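Long-range contacts in GTP cyclohydrolase 1 type 2 homolog (Escherichia coli, Escherichia coli O157:H7, PDB 1NMO), which binds a pair of metal ions as a ring-shaped homohexamer and may take part in degrading radiation-damaged nucleotides: residues A[10-16]-A[96-100]; A[26-32]-A[90-96]; A[172-178]-A[190-196]; A[179-183]-A[202-208]. All coordinates share one frame. Residues are numbered along the deposited sequence.

Contact 1 (A[10-16]-A[96-100]); sequences INEKLNS and WHLPL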
loop_
_atom_site.group_PDB
_atom_site.type_symbol
_atom_site.label_atom_id
_atom_site.label_comp_id
_atom_site.label_asym_id
_atom_site.label_seq_id
_atom_site.Cartn_x
_atom_site.Cartn_y
_atom_site.Cartn_z
ATOM N N ILE A 10 31.273 30.491 -21.768
ATOM C CA ILE A 10 29.974 30.497 -21.092
ATOM C C ILE A 10 29.867 31.789 -20.364
ATOM O O ILE A 10 28.844 32.449 -20.389
ATOM C CB ILE A 10 29.806 29.340 -20.029
ATOM C CG1 ILE A 10 30.191 28.009 -20.622
ATOM C CG2 ILE A 10 28.362 29.239 -19.595
ATOM C CD1 ILE A 10 29.771 28.005 -21.940
ATOM N N ASN A 11 30.959 32.168 -19.718
ATOM C CA ASN A 11 30.983 33.403 -18.990
ATOM C C ASN A 11 30.509 34.549 -19.853
ATOM O O ASN A 11 29.598 35.314 -19.441
ATOM C CB ASN A 11 32.372 33.628 -18.544
ATOM C CG ASN A 11 32.581 33.235 -17.110
ATOM O OD1 ASN A 11 31.662 32.765 -16.405
ATOM N ND2 ASN A 11 33.806 33.445 -16.644
ATOM N N GLU A 12 31.090 34.722 -21.045
ATOM C CA GLU A 12 30.605 35.833 -21.890
ATOM C C GLU A 12 29.168 35.664 -22.372
ATOM O O GLU A 12 28.434 36.648 -22.435
ATOM C CB GLU A 12 31.548 36.100 -23.085
ATOM C CG GLU A 12 32.762 36.990 -22.616
ATOM C CD GLU A 12 34.015 36.799 -23.494
ATOM O OE1 GLU A 12 33.861 36.281 -24.648
ATOM O OE2 GLU A 12 35.146 37.188 -23.043
ATOM N N LYS A 13 28.755 34.433 -22.663
ATOM C CA LYS A 13 27.376 34.194 -23.126
ATOM C C LYS A 13 26.360 34.501 -22.028
ATOM O O LYS A 13 25.334 35.157 -22.243
ATOM C CB LYS A 13 27.245 32.754 -23.611
ATOM C CG LYS A 13 25.812 32.303 -24.092
ATOM C CD LYS A 13 25.202 33.167 -25.222
ATOM C CE LYS A 13 23.910 32.563 -25.798
ATOM N NZ LYS A 13 23.305 33.325 -27.060
ATOM N N LEU A 14 26.650 34.083 -20.818
ATOM C CA LEU A 14 25.711 34.349 -19.748
ATOM C C LEU A 14 25.904 35.705 -19.148
ATOM O O LEU A 14 25.207 36.051 -18.202
ATOM C CB LEU A 14 25.859 33.283 -18.664
ATOM C CG LEU A 14 25.610 31.837 -19.073
ATOM C CD1 LEU A 14 25.485 30.972 -17.829
ATOM C CD2 LEU A 14 24.346 31.715 -19.888
ATOM N N ASN A 15 26.842 36.484 -19.686
ATOM C CA ASN A 15 27.153 37.816 -19.095
ATOM C C ASN A 15 27.260 37.606 -17.590
ATOM O O ASN A 15 26.687 38.333 -16.788
ATOM C CB ASN A 15 26.053 38.821 -19.460
ATOM C CG ASN A 15 25.988 39.043 -20.994
ATOM O OD1 ASN A 15 26.968 39.539 -21.612
ATOM N ND2 ASN A 15 24.860 38.642 -21.623
ATOM N N SER A 16 28.044 36.593 -17.226
ATOM C CA SER A 16 28.217 36.212 -15.840
ATOM C C SER A 16 28.951 37.217 -14.941
ATOM O O SER A 16 28.519 37.507 -13.837
ATOM C CB SER A 16 28.918 34.857 -15.789
ATOM O OG SER A 16 29.065 34.419 -14.439
ATOM N N TRP A 96 27.321 27.687 -12.791
ATOM C CA TRP A 96 26.826 29.039 -13.010
ATOM C C TRP A 96 25.500 29.129 -12.248
ATOM O O TRP A 96 24.522 28.461 -12.596
ATOM C CB TRP A 96 26.582 29.342 -14.482
ATOM C CG TRP A 96 27.826 29.783 -15.159
ATOM C CD1 TRP A 96 28.321 31.047 -15.204
ATOM C CD2 TRP A 96 28.823 28.942 -15.778
ATOM N NE1 TRP A 96 29.551 31.059 -15.795
ATOM C CE2 TRP A 96 29.889 29.782 -16.161
ATOM C CE3 TRP A 96 28.910 27.551 -16.049
ATOM C CZ2 TRP A 96 31.029 29.300 -16.784
ATOM C CZ3 TRP A 96 30.028 27.059 -16.662
ATOM C CH2 TRP A 96 31.096 27.941 -17.029
ATOM N N HIS A 97 25.448 29.954 -11.206
ATOM C CA HIS A 97 24.241 30.112 -10.402
ATOM C C HIS A 97 23.337 31.241 -10.973
ATOM O O HIS A 97 22.724 31.029 -12.021
ATOM C CB HIS A 97 24.639 30.359 -8.937
ATOM C CG HIS A 97 23.500 30.327 -7.966
ATOM N ND1 HIS A 97 23.254 31.360 -7.076
ATOM C CD2 HIS A 97 22.502 29.423 -7.776
ATOM C CE1 HIS A 97 22.151 31.100 -6.389
ATOM N NE2 HIS A 97 21.675 29.932 -6.789
ATOM N N LEU A 98 23.280 32.450 -10.398
ATOM C CA LEU A 98 22.295 33.421 -10.929
ATOM C C LEU A 98 22.326 33.670 -12.429
ATOM O O LEU A 98 21.246 33.772 -13.110
ATOM C CB LEU A 98 22.343 34.744 -10.130
ATOM C CG LEU A 98 22.050 34.438 -8.626
ATOM C CD1 LEU A 98 22.103 35.718 -7.768
ATOM C CD2 LEU A 98 20.687 33.804 -8.455
ATOM N N PRO A 99 23.528 33.735 -13.012
ATOM C CA PRO A 99 23.496 33.977 -14.463
ATOM C C PRO A 99 22.672 32.928 -15.188
ATOM O O PRO A 99 21.993 33.215 -16.217
ATOM C CB PRO A 99 24.980 33.957 -14.861
ATOM C CG PRO A 99 25.666 34.481 -13.582
ATOM C CD PRO A 99 24.905 33.682 -12.511
ATOM N N LEU A 100 22.679 31.699 -14.676
ATOM C CA LEU A 100 21.903 30.632 -15.377
ATOM C C LEU A 100 20.405 30.684 -15.019
ATOM O O LEU A 100 19.595 29.972 -15.595
ATOM C CB LEU A 100 22.535 29.247 -15.112
ATOM C CG LEU A 100 22.121 28.096 -16.064
ATOM C CD1 LEU A 100 22.375 28.462 -17.535
ATOM C CD2 LEU A 100 23.080 26.940 -15.750
HETATM O O HOH W 1 22.532 35.741 -17.481
#
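W96 gives the largest share of the surface buried here, its indole lying against the last turn of helix 3-13 and the residues that follow it. One polar bond fixes the ring: NE1 of W96 donates to OD1 of N11 at 2.8 Å, close to the ring plane. OG of S16 also sits at that edge, 3.5 Å from CD1 of W96. Over one face, CG2 of I10 makes a CH-pi contact, 3.6 Å from the centroid of the six-membered ring and 5° off its normal. Apolar packing continues through L14, whose CD1 is 3.7 Å from CG of W96 and 4.0 Å from CD1 of L100, while its CB lies 4.0 Å from CB of P99. A water joins the two backbones, donating to O of L14 (2.8 Å) and O of P99 (2.9 Å). The helix closes in a Schellman motif with N15 at positive phi, and the turn brings S16 back to the partner: OG of S16 is 3.5 Å from CG of P99, and their CA atoms are 5.4 Å apart. W96 directly follows strand 92-95, and O of W96 accepts a hydrogen bond from ND1 of the metal ligand H63. Helix 221-233 covers the contact from another side, with L226 touching both I10 and L100.

Contact 2 (A[26-32]-A[90-96]); sequences GLQVEGK and DINLYGW
A classic beta bulge marks this antiparallel pairing of the outermost strand 26-29 with strand 92-95 in a mixed five-stranded sheet. G26 and G95 form a hydrogen-bonded pair, N of G26 to O of G95 at 2.9 Å and N of G95 to O of G26 at 3.1 Å. L27 and Y94 are the next, non-hydrogen-bonded pair (CA-CA 4.3 Å); CD2 of L27 lies 3.8 Å from the centroid of the Y94 ring, over its face. At the bulge Q28 (phi/psi -101/-22) and V29 (-143/112) both face L93: O of L93 accepts from N of Q28 at 2.6 Å and N of V29 at 3.1 Å, and N of L93 donates to O of V29 at 2.8 Å. V29 and L93, both chi1 t, meet CB to CB at 4.0 Å on the face covered by helix 78-88. The sheet's other face carries Y94 against helix 3-13. Past strand 26-29, N92 (chi1 m) bridges to the backbone: its OD1 accepts from N of G31 and its ND2 donates to O of K32, each at 2.9 Å. N of K32 donates to O of D90 (3.0 Å), the positive-phi residue of the Schellman motif that ends helix 78-88.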
loop_
_atom_site.group_PDB
_atom_site.type_symbol
_atom_site.label_atom_id
_atom_site.label_comp_id
_atom_site.label_asym_id
_atom_site.label_seq_id
_atom_site.Cartn_x
_atom_site.Cartn_y
_atom_site.Cartn_z
ATOM N N GLY A 26 31.755 29.999 -12.882
ATOM C CA GLY A 26 32.862 29.668 -13.778
ATOM C C GLY A 26 33.523 28.342 -13.409
ATOM O O GLY A 26 32.821 27.414 -12.946
ATOM N N LEU A 27 34.856 28.249 -13.576
ATOM C CA LEU A 27 35.603 26.997 -13.241
ATOM C C LEU A 27 35.627 26.895 -11.713
ATOM O O LEU A 27 36.241 27.754 -11.090
ATOM C CB LEU A 27 37.070 27.130 -13.642
ATOM C CG LEU A 27 37.583 25.999 -14.492
ATOM C CD1 LEU A 27 39.079 25.990 -14.423
ATOM C CD2 LEU A 27 37.007 24.700 -14.086
ATOM N N GLN A 28 35.017 25.913 -11.081
ATOM C CA GLN A 28 35.165 25.941 -9.630
ATOM C C GLN A 28 36.231 24.934 -9.173
ATOM O O GLN A 28 36.796 25.053 -8.085
ATOM C CB GLN A 28 33.850 25.618 -8.942
ATOM C CG GLN A 28 32.718 26.585 -9.323
ATOM C CD GLN A 28 31.490 26.273 -8.493
ATOM O OE1 GLN A 28 31.433 25.221 -7.829
ATOM N NE2 GLN A 28 30.508 27.170 -8.512
ATOM N N VAL A 29 36.523 23.926 -9.977
ATOM C CA VAL A 29 37.543 22.966 -9.515
ATOM C C VAL A 29 38.247 22.646 -10.793
ATOM O O VAL A 29 37.664 22.074 -11.694
ATOM C CB VAL A 29 36.919 21.686 -8.909
ATOM C CG1 VAL A 29 38.039 20.804 -8.317
ATOM C CG2 VAL A 29 35.874 22.083 -7.785
ATOM N N GLU A 30 39.490 23.075 -10.899
ATOM C CA GLU A 30 40.274 22.828 -12.099
ATOM C C GLU A 30 40.679 21.367 -12.258
ATOM O O GLU A 30 41.005 20.699 -11.284
ATOM C CB GLU A 30 41.534 23.660 -12.040
ATOM C CG GLU A 30 42.202 23.860 -13.314
ATOM C CD GLU A 30 43.570 24.479 -13.107
ATOM O OE1 GLU A 30 43.796 25.097 -12.010
ATOM O OE2 GLU A 30 44.410 24.348 -14.042
ATOM N N GLY A 31 40.689 20.917 -13.525
ATOM C CA GLY A 31 41.084 19.565 -13.908
ATOM C C GLY A 31 41.950 19.579 -15.184
ATOM O O GLY A 31 42.747 20.519 -15.369
ATOM N N LYS A 32 41.859 18.522 -16.027
ATOM C CA LYS A 32 42.685 18.423 -17.244
ATOM C C LYS A 32 42.418 19.619 -18.142
ATOM O O LYS A 32 41.284 20.090 -18.312
ATOM C CB LYS A 32 42.411 17.136 -17.998
ATOM C CG LYS A 32 40.975 17.028 -18.290
ATOM C CD LYS A 32 40.579 15.842 -19.171
ATOM C CE LYS A 32 41.106 14.502 -18.689
ATOM N NZ LYS A 32 39.967 13.522 -18.783
ATOM N N ASP A 90 40.860 14.194 -12.506
ATOM C CA ASP A 90 41.157 15.385 -13.312
ATOM C C ASP A 90 39.952 15.905 -14.024
ATOM O O ASP A 90 40.036 16.353 -15.172
ATOM C CB ASP A 90 42.211 15.109 -14.352
ATOM C CG ASP A 90 43.493 14.651 -13.753
ATOM O OD1 ASP A 90 44.002 15.370 -12.858
ATOM O OD2 ASP A 90 43.988 13.554 -14.192
ATOM N N ILE A 91 38.818 15.841 -13.361
ATOM C CA ILE A 91 37.604 16.335 -13.979
ATOM C C ILE A 91 37.401 17.816 -13.596
ATOM O O ILE A 91 37.421 18.126 -12.416
ATOM C CB ILE A 91 36.397 15.521 -13.488
ATOM C CG1 ILE A 91 36.446 14.089 -13.971
ATOM C CG2 ILE A 91 35.126 16.133 -13.970
ATOM C CD1 ILE A 91 35.242 13.262 -13.509
ATOM N N ASN A 92 37.268 18.727 -14.571
ATOM C CA ASN A 92 36.920 20.150 -14.293
ATOM C C ASN A 92 35.447 20.360 -13.772
ATOM O O ASN A 92 34.488 19.871 -14.388
ATOM C CB ASN A 92 37.050 20.998 -15.577
ATOM C CG ASN A 92 38.452 20.995 -16.110
ATOM O OD1 ASN A 92 39.247 21.882 -15.804
ATOM N ND2 ASN A 92 38.804 19.952 -16.855
ATOM N N LEU A 93 35.219 21.049 -12.658
ATOM C CA LEU A 93 33.796 21.299 -12.313
ATOM C C LEU A 93 33.550 22.765 -12.560
ATOM O O LEU A 93 34.301 23.608 -12.044
ATOM C CB LEU A 93 33.471 21.095 -10.842
ATOM C CG LEU A 93 32.081 21.597 -10.404
ATOM C CD1 LEU A 93 31.066 20.605 -10.949
ATOM C CD2 LEU A 93 31.932 21.616 -8.871
ATOM N N TYR A 94 32.517 23.098 -13.348
ATOM C CA TYR A 94 32.146 24.504 -13.564
ATOM C C TYR A 94 30.732 24.518 -13.025
ATOM O O TYR A 94 30.049 23.461 -13.074
ATOM C CB TYR A 94 32.015 24.870 -15.056
ATOM C CG TYR A 94 33.241 24.659 -15.964
ATOM C CD1 TYR A 94 33.642 23.404 -16.319
ATOM C CD2 TYR A 94 33.958 25.751 -16.474
ATOM C CE1 TYR A 94 34.734 23.197 -17.188
ATOM C CE2 TYR A 94 35.067 25.570 -17.333
ATOM C CZ TYR A 94 35.435 24.293 -17.693
ATOM O OH TYR A 94 36.470 24.119 -18.614
ATOM N N GLY A 95 30.304 25.683 -12.511
ATOM C CA GLY A 95 28.942 25.931 -12.036
ATOM C C GLY A 95 28.573 27.403 -12.387
ATOM O O GLY A 95 29.461 28.281 -12.368
ATOM N N TRP A 96 27.321 27.687 -12.791
ATOM C CA TRP A 96 26.826 29.039 -13.010
ATOM C C TRP A 96 25.500 29.129 -12.248
ATOM O O TRP A 96 24.522 28.461 -12.596
ATOM C CB TRP A 96 26.582 29.342 -14.482
ATOM C CG TRP A 96 27.826 29.783 -15.159
ATOM C CD1 TRP A 96 28.321 31.047 -15.204
ATOM C CD2 TRP A 96 28.823 28.942 -15.778
ATOM N NE1 TRP A 96 29.551 31.059 -15.795
ATOM C CE2 TRP A 96 29.889 29.782 -16.161
ATOM C CE3 TRP A 96 28.910 27.551 -16.049
ATOM C CZ2 TRP A 96 31.029 29.300 -16.784
ATOM C CZ3 TRP A 96 30.028 27.059 -16.662
ATOM C CH2 TRP A 96 31.096 27.941 -17.029
HETATM O O HOH W 2 39.983 18.253 -10.823
#

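Contact 3 (A[172-178]-A[190-196]); sequences TGGGQSF and FITGEVS
Three successive glycines, G173 to G175, carry the chain past strand 189-192, with G174 (phi/psi -89/60) at the centre of an inverse gamma turn. G173 has positive phi (82/-142), and its O faces two consecutive amides: N of E194 at 3.0 Å and N of G193 at 2.7 Å, the latter bond weak. CA atoms of T172 and T192 are 4.8 Å apart, those of G173 and G193 4.3 Å. T192 (chi1 t) directs OG1 to N of G175, a weak bond of 2.9 Å; OG1 is also hydrogen-bonded to O of C171. A short 3-10 segment including Q176 and S177 follows; CB of F178 packs 3.8 Å from CZ of F190 (chi1 t). Beside the metal site, OG1 of T172 is hydrogen-bonded to E219 and OE2 of E194 to H215, both iron ligands; OE2 of E194 also bonds to N of E197 of a neighbouring subunit, and OG of S196 to OE1 of that subunit's E194. The loop links strand 165-170 to helix 179-185; strand 189-192 lies between strands 165-170 and 209-212.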
loop_
_atom_site.group_PDB
_atom_site.type_symbol
_atom_site.label_atom_id
_atom_site.label_comp_id
_atom_site.label_asym_id
_atom_site.label_seq_id
_atom_site.Cartn_x
_atom_site.Cartn_y
_atom_site.Cartn_z
ATOM N N THR A 172 12.266 30.482 -10.568
ATOM C CA THR A 172 12.508 29.086 -10.330
ATOM C C THR A 172 13.327 28.833 -8.985
ATOM O O THR A 172 13.951 29.719 -8.442
ATOM C CB THR A 172 13.331 28.454 -11.469
ATOM O OG1 THR A 172 14.650 29.023 -11.413
ATOM C CG2 THR A 172 12.647 28.614 -12.869
ATOM N N GLY A 173 13.277 27.623 -8.432
ATOM C CA GLY A 173 14.081 27.365 -7.253
ATOM C C GLY A 173 13.502 27.829 -5.963
ATOM O O GLY A 173 12.291 27.705 -5.741
ATOM N N GLY A 174 14.347 28.345 -5.079
ATOM C CA GLY A 174 13.804 28.829 -3.814
ATOM C C GLY A 174 13.396 30.296 -3.920
ATOM O O GLY A 174 13.970 31.128 -3.204
ATOM N N GLY A 175 12.459 30.625 -4.834
ATOM C CA GLY A 175 12.023 32.000 -4.994
ATOM C C GLY A 175 10.763 32.375 -4.231
ATOM O O GLY A 175 10.200 33.424 -4.470
ATOM N N GLN A 176 10.328 31.549 -3.278
ATOM C CA GLN A 176 9.089 31.821 -2.561
ATOM C C GLN A 176 9.032 33.170 -1.926
ATOM O O GLN A 176 7.954 33.681 -1.657
ATOM C CB GLN A 176 8.867 30.925 -1.318
ATOM C CG GLN A 176 9.373 29.521 -1.207
ATOM C CD GLN A 176 10.866 29.357 -0.973
ATOM O OE1 GLN A 176 11.631 29.530 -1.918
ATOM N NE2 GLN A 176 11.292 28.969 0.276
ATOM N N SER A 177 10.188 33.719 -1.550
ATOM C CA SER A 177 10.097 34.967 -0.798
ATOM C C SER A 177 9.730 36.148 -1.690
ATOM O O SER A 177 9.482 37.269 -1.194
ATOM C CB SER A 177 11.412 35.199 -0.011
ATOM O OG SER A 177 12.471 35.484 -0.895
ATOM N N PHE A 178 9.630 35.889 -3.002
ATOM C CA PHE A 178 9.326 36.962 -3.947
ATOM C C PHE A 178 7.835 37.063 -4.139
ATOM O O PHE A 178 7.344 37.882 -4.898
ATOM C CB PHE A 178 9.992 36.659 -5.288
ATOM C CG PHE A 178 11.467 36.937 -5.300
ATOM C CD1 PHE A 178 11.944 38.243 -5.029
ATOM C CD2 PHE A 178 12.385 35.933 -5.644
ATOM C CE1 PHE A 178 13.301 38.535 -5.101
ATOM C CE2 PHE A 178 13.751 36.207 -5.723
ATOM C CZ PHE A 178 14.233 37.474 -5.463
ATOM N N PHE A 190 1.558 33.061 -8.918
ATOM C CA PHE A 190 3.045 33.155 -8.711
ATOM C C PHE A 190 3.475 31.730 -8.616
ATOM O O PHE A 190 2.847 30.940 -7.886
ATOM C CB PHE A 190 3.435 33.905 -7.416
ATOM C CG PHE A 190 4.915 33.926 -7.160
ATOM C CD1 PHE A 190 5.789 34.576 -8.028
ATOM C CD2 PHE A 190 5.461 33.287 -6.020
ATOM C CE1 PHE A 190 7.198 34.616 -7.792
ATOM C CE2 PHE A 190 6.830 33.316 -5.770
ATOM C CZ PHE A 190 7.727 33.994 -6.670
ATOM N N ILE A 191 4.524 31.372 -9.354
ATOM C CA ILE A 191 5.041 30.005 -9.415
ATOM C C ILE A 191 6.487 29.963 -8.991
ATOM O O ILE A 191 7.280 30.779 -9.494
ATOM C CB ILE A 191 5.052 29.479 -10.886
ATOM C CG1 ILE A 191 3.694 29.650 -11.482
ATOM C CG2 ILE A 191 5.463 27.949 -10.963
ATOM C CD1 ILE A 191 3.683 29.315 -12.928
ATOM N N THR A 192 6.904 29.082 -8.081
ATOM C CA THR A 192 8.355 29.123 -7.834
ATOM C C THR A 192 8.710 27.690 -7.557
ATOM O O THR A 192 7.960 26.820 -7.962
ATOM C CB THR A 192 8.695 30.035 -6.699
ATOM O OG1 THR A 192 10.119 30.021 -6.521
ATOM C CG2 THR A 192 8.042 29.553 -5.394
ATOM N N GLY A 193 9.811 27.391 -6.880
ATOM C CA GLY A 193 10.087 25.960 -6.664
ATOM C C GLY A 193 9.709 25.437 -5.275
ATOM O O GLY A 193 9.057 24.423 -5.109
ATOM N N GLU A 194 10.132 26.159 -4.257
ATOM C CA GLU A 194 9.889 25.746 -2.886
ATOM C C GLU A 194 8.801 26.590 -2.241
ATOM O O GLU A 194 8.305 27.562 -2.837
ATOM C CB GLU A 194 11.174 25.900 -2.091
ATOM C CG GLU A 194 12.389 25.444 -2.770
ATOM C CD GLU A 194 13.510 25.239 -1.761
ATOM O OE1 GLU A 194 13.256 25.623 -0.593
ATOM O OE2 GLU A 194 14.632 24.701 -2.108
ATOM N N VAL A 195 8.442 26.209 -1.011
ATOM C CA VAL A 195 7.424 26.892 -0.242
ATOM C C VAL A 195 7.864 26.968 1.237
ATOM O O VAL A 195 8.532 26.045 1.750
ATOM C CB VAL A 195 6.046 26.156 -0.363
ATOM C CG1 VAL A 195 6.071 24.822 0.398
ATOM C CG2 VAL A 195 4.891 27.026 0.163
ATOM N N SER A 196 7.550 28.089 1.903
ATOM C CA SER A 196 7.823 28.168 3.324
ATOM C C SER A 196 6.503 28.419 4.068
ATOM O O SER A 196 5.387 28.618 3.465
ATOM C CB SER A 196 8.844 29.247 3.659
ATOM O OG SER A 196 10.091 28.887 3.072
#

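Contact 4 (A[179-183]-A[202-208]); sequences IDSAA and SAREQGL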
loop_
_atom_site.group_PDB
_atom_site.type_symbol
_atom_site.label_atom_id
_atom_site.label_comp_id
_atom_site.label_asym_id
_atom_site.label_seq_id
_atom_site.Cartn_x
_atom_site.Cartn_y
_atom_site.Cartn_z
ATOM N N ILE A 179 7.087 36.208 -3.464
ATOM C CA ILE A 179 5.681 36.294 -3.645
ATOM C C ILE A 179 5.016 37.633 -3.296
ATOM O O ILE A 179 4.046 38.059 -3.980
ATOM C CB ILE A 179 4.966 35.163 -2.889
ATOM C CG1 ILE A 179 3.472 35.203 -3.251
ATOM C CG2 ILE A 179 5.169 35.289 -1.343
ATOM C CD1 ILE A 179 2.653 33.877 -2.843
ATOM N N ASP A 180 5.501 38.330 -2.262
ATOM C CA ASP A 180 4.824 39.563 -1.890
ATOM C C ASP A 180 5.088 40.633 -2.927
ATOM O O ASP A 180 4.160 41.348 -3.345
ATOM C CB ASP A 180 5.273 40.068 -0.557
ATOM C CG ASP A 180 4.786 39.215 0.595
ATOM O OD1 ASP A 180 3.788 38.444 0.459
ATOM O OD2 ASP A 180 5.448 39.355 1.662
ATOM N N SER A 181 6.340 40.738 -3.360
ATOM C CA SER A 181 6.604 41.734 -4.334
ATOM C C SER A 181 5.794 41.418 -5.624
ATOM O O SER A 181 5.407 42.343 -6.336
ATOM C CB SER A 181 8.101 41.818 -4.573
ATOM O OG SER A 181 8.339 41.352 -5.863
ATOM N N ALA A 182 5.507 40.154 -5.943
ATOM C CA ALA A 182 4.696 39.905 -7.154
ATOM C C ALA A 182 3.297 40.322 -6.879
ATOM O O ALA A 182 2.661 40.832 -7.738
ATOM C CB ALA A 182 4.704 38.449 -7.547
ATOM N N ALA A 183 2.759 40.068 -5.691
ATOM C CA ALA A 183 1.385 40.495 -5.401
ATOM C C ALA A 183 1.187 42.044 -5.590
ATOM O O ALA A 183 0.172 42.536 -6.111
ATOM C CB ALA A 183 1.018 40.091 -3.940
ATOM N N SER A 202 0.691 34.523 2.436
ATOM C CA SER A 202 0.772 35.543 1.382
ATOM C C SER A 202 -0.177 35.212 0.248
ATOM O O SER A 202 -0.866 36.091 -0.232
ATOM C CB SER A 202 2.189 35.656 0.827
ATOM O OG SER A 202 3.084 36.086 1.848
ATOM N N ALA A 203 -0.237 33.943 -0.161
ATOM C CA ALA A 203 -1.103 33.512 -1.256
ATOM C C ALA A 203 -2.527 33.809 -0.917
ATOM O O ALA A 203 -3.284 34.430 -1.725
ATOM C CB ALA A 203 -0.958 32.022 -1.480
ATOM N N ARG A 204 -2.890 33.380 0.300
ATOM C CA ARG A 204 -4.234 33.557 0.803
ATOM C C ARG A 204 -4.675 35.028 1.009
ATOM O O ARG A 204 -5.739 35.419 0.544
ATOM C CB ARG A 204 -4.400 32.805 2.147
ATOM C CG ARG A 204 -4.538 31.292 2.024
ATOM C CD ARG A 204 -4.468 30.607 3.463
ATOM N NE ARG A 204 -4.531 29.128 3.366
ATOM C CZ ARG A 204 -4.358 28.326 4.426
ATOM N NH1 ARG A 204 -4.114 28.871 5.629
ATOM N NH2 ARG A 204 -4.466 26.978 4.321
ATOM N N GLU A 205 -3.858 35.807 1.715
ATOM C CA GLU A 205 -4.199 37.176 2.063
ATOM C C GLU A 205 -4.129 38.208 0.962
ATOM O O GLU A 205 -4.697 39.308 1.079
ATOM C CB GLU A 205 -3.372 37.590 3.276
ATOM C CG GLU A 205 -3.932 36.908 4.570
ATOM C CD GLU A 205 -3.033 37.176 5.820
ATOM O OE1 GLU A 205 -2.568 38.323 6.047
ATOM O OE2 GLU A 205 -2.752 36.230 6.588
ATOM N N GLN A 206 -3.456 37.854 -0.126
ATOM C CA GLN A 206 -3.362 38.763 -1.264
ATOM C C GLN A 206 -4.132 38.220 -2.466
ATOM O O GLN A 206 -4.068 38.807 -3.537
ATOM C CB GLN A 206 -1.887 39.096 -1.599
ATOM C CG GLN A 206 -1.229 40.008 -0.513
ATOM C CD GLN A 206 0.350 40.042 -0.539
ATOM O OE1 GLN A 206 1.020 39.053 -0.920
ATOM N NE2 GLN A 206 0.936 41.155 -0.073
ATOM N N GLY A 207 -4.877 37.119 -2.298
ATOM C CA GLY A 207 -5.680 36.614 -3.419
ATOM C C GLY A 207 -5.028 36.098 -4.719
ATOM O O GLY A 207 -5.526 36.312 -5.836
ATOM N N LEU A 208 -3.895 35.399 -4.634
ATOM C CA LEU A 208 -3.349 34.864 -5.868
ATOM C C LEU A 208 -3.127 33.353 -5.709
ATOM O O LEU A 208 -3.080 32.830 -4.600
ATOM C CB LEU A 208 -2.067 35.562 -6.277
ATOM C CG LEU A 208 -0.917 35.449 -5.300
ATOM C CD1 LEU A 208 0.397 35.965 -5.922
ATOM C CD2 LEU A 208 -1.244 36.284 -4.140
#
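I179 spreads its side chain across the end of helix 197-205, with CG2 3.7 Å from CB of S202, CD1 4.3 Å from CB of A203, and CG1 4.1 Å from CD1 of L208. The two helices belong to consecutive beta-alpha-beta units: strands 165-170, 189-192 and 209-212 lie parallel and adjacent in the sheet, and helices 179-185 and 197-205 are their connections. I179, with both chi angles at t, is extended, and its CD1 reaches CB of A203; F190 and F210 of the sheet lie beneath it. One helical turn further on, A183 points the same way, its CB 4.4 Å from CD2 of L208 and its CA 6.5 Å from that of Q206. The small side chains of A183, S202 and A203 let the backbones come close, with CA of D180 6.6 Å from CA of S202. Q206 is the first residue to leave helical angles, and G207, at positive phi (64/38), turns the chain so that L208 points back to helix 179-185 just before strand 209-212. M78 of a neighbouring subunit packs on D180, S202 and Q206, and R82 of that subunit forms a salt bridge with E205, so this helix pair also lies at a subunit interface. At the polar margin, OG of S202 donates a hydrogen bond of 2.8 Å to OD1 of D180.

How the contacts relate
The four contacts form two pairs, one in each half of the chain. Contacts 1 and 2 share W96, and contact 2 is nested along the chain inside the loop closed by contact 1; their centres are 15 Å apart. Contacts 3 and 4 alternate in sequence and meet at F190, whose CD2 lies 3.7 Å from CB of I179. The dinuclear iron site lies between the halves: the L100 side chain of contact 1 is about 7 Å from an iron, and that of T172 in contact 3 about 4 Å. Contacts 1 and 3 are 21 Å apart between centres, whereas contacts 2 and 4, 40 Å apart, lie farther out; contacts 3 and 4 both touch a neighbouring subunit.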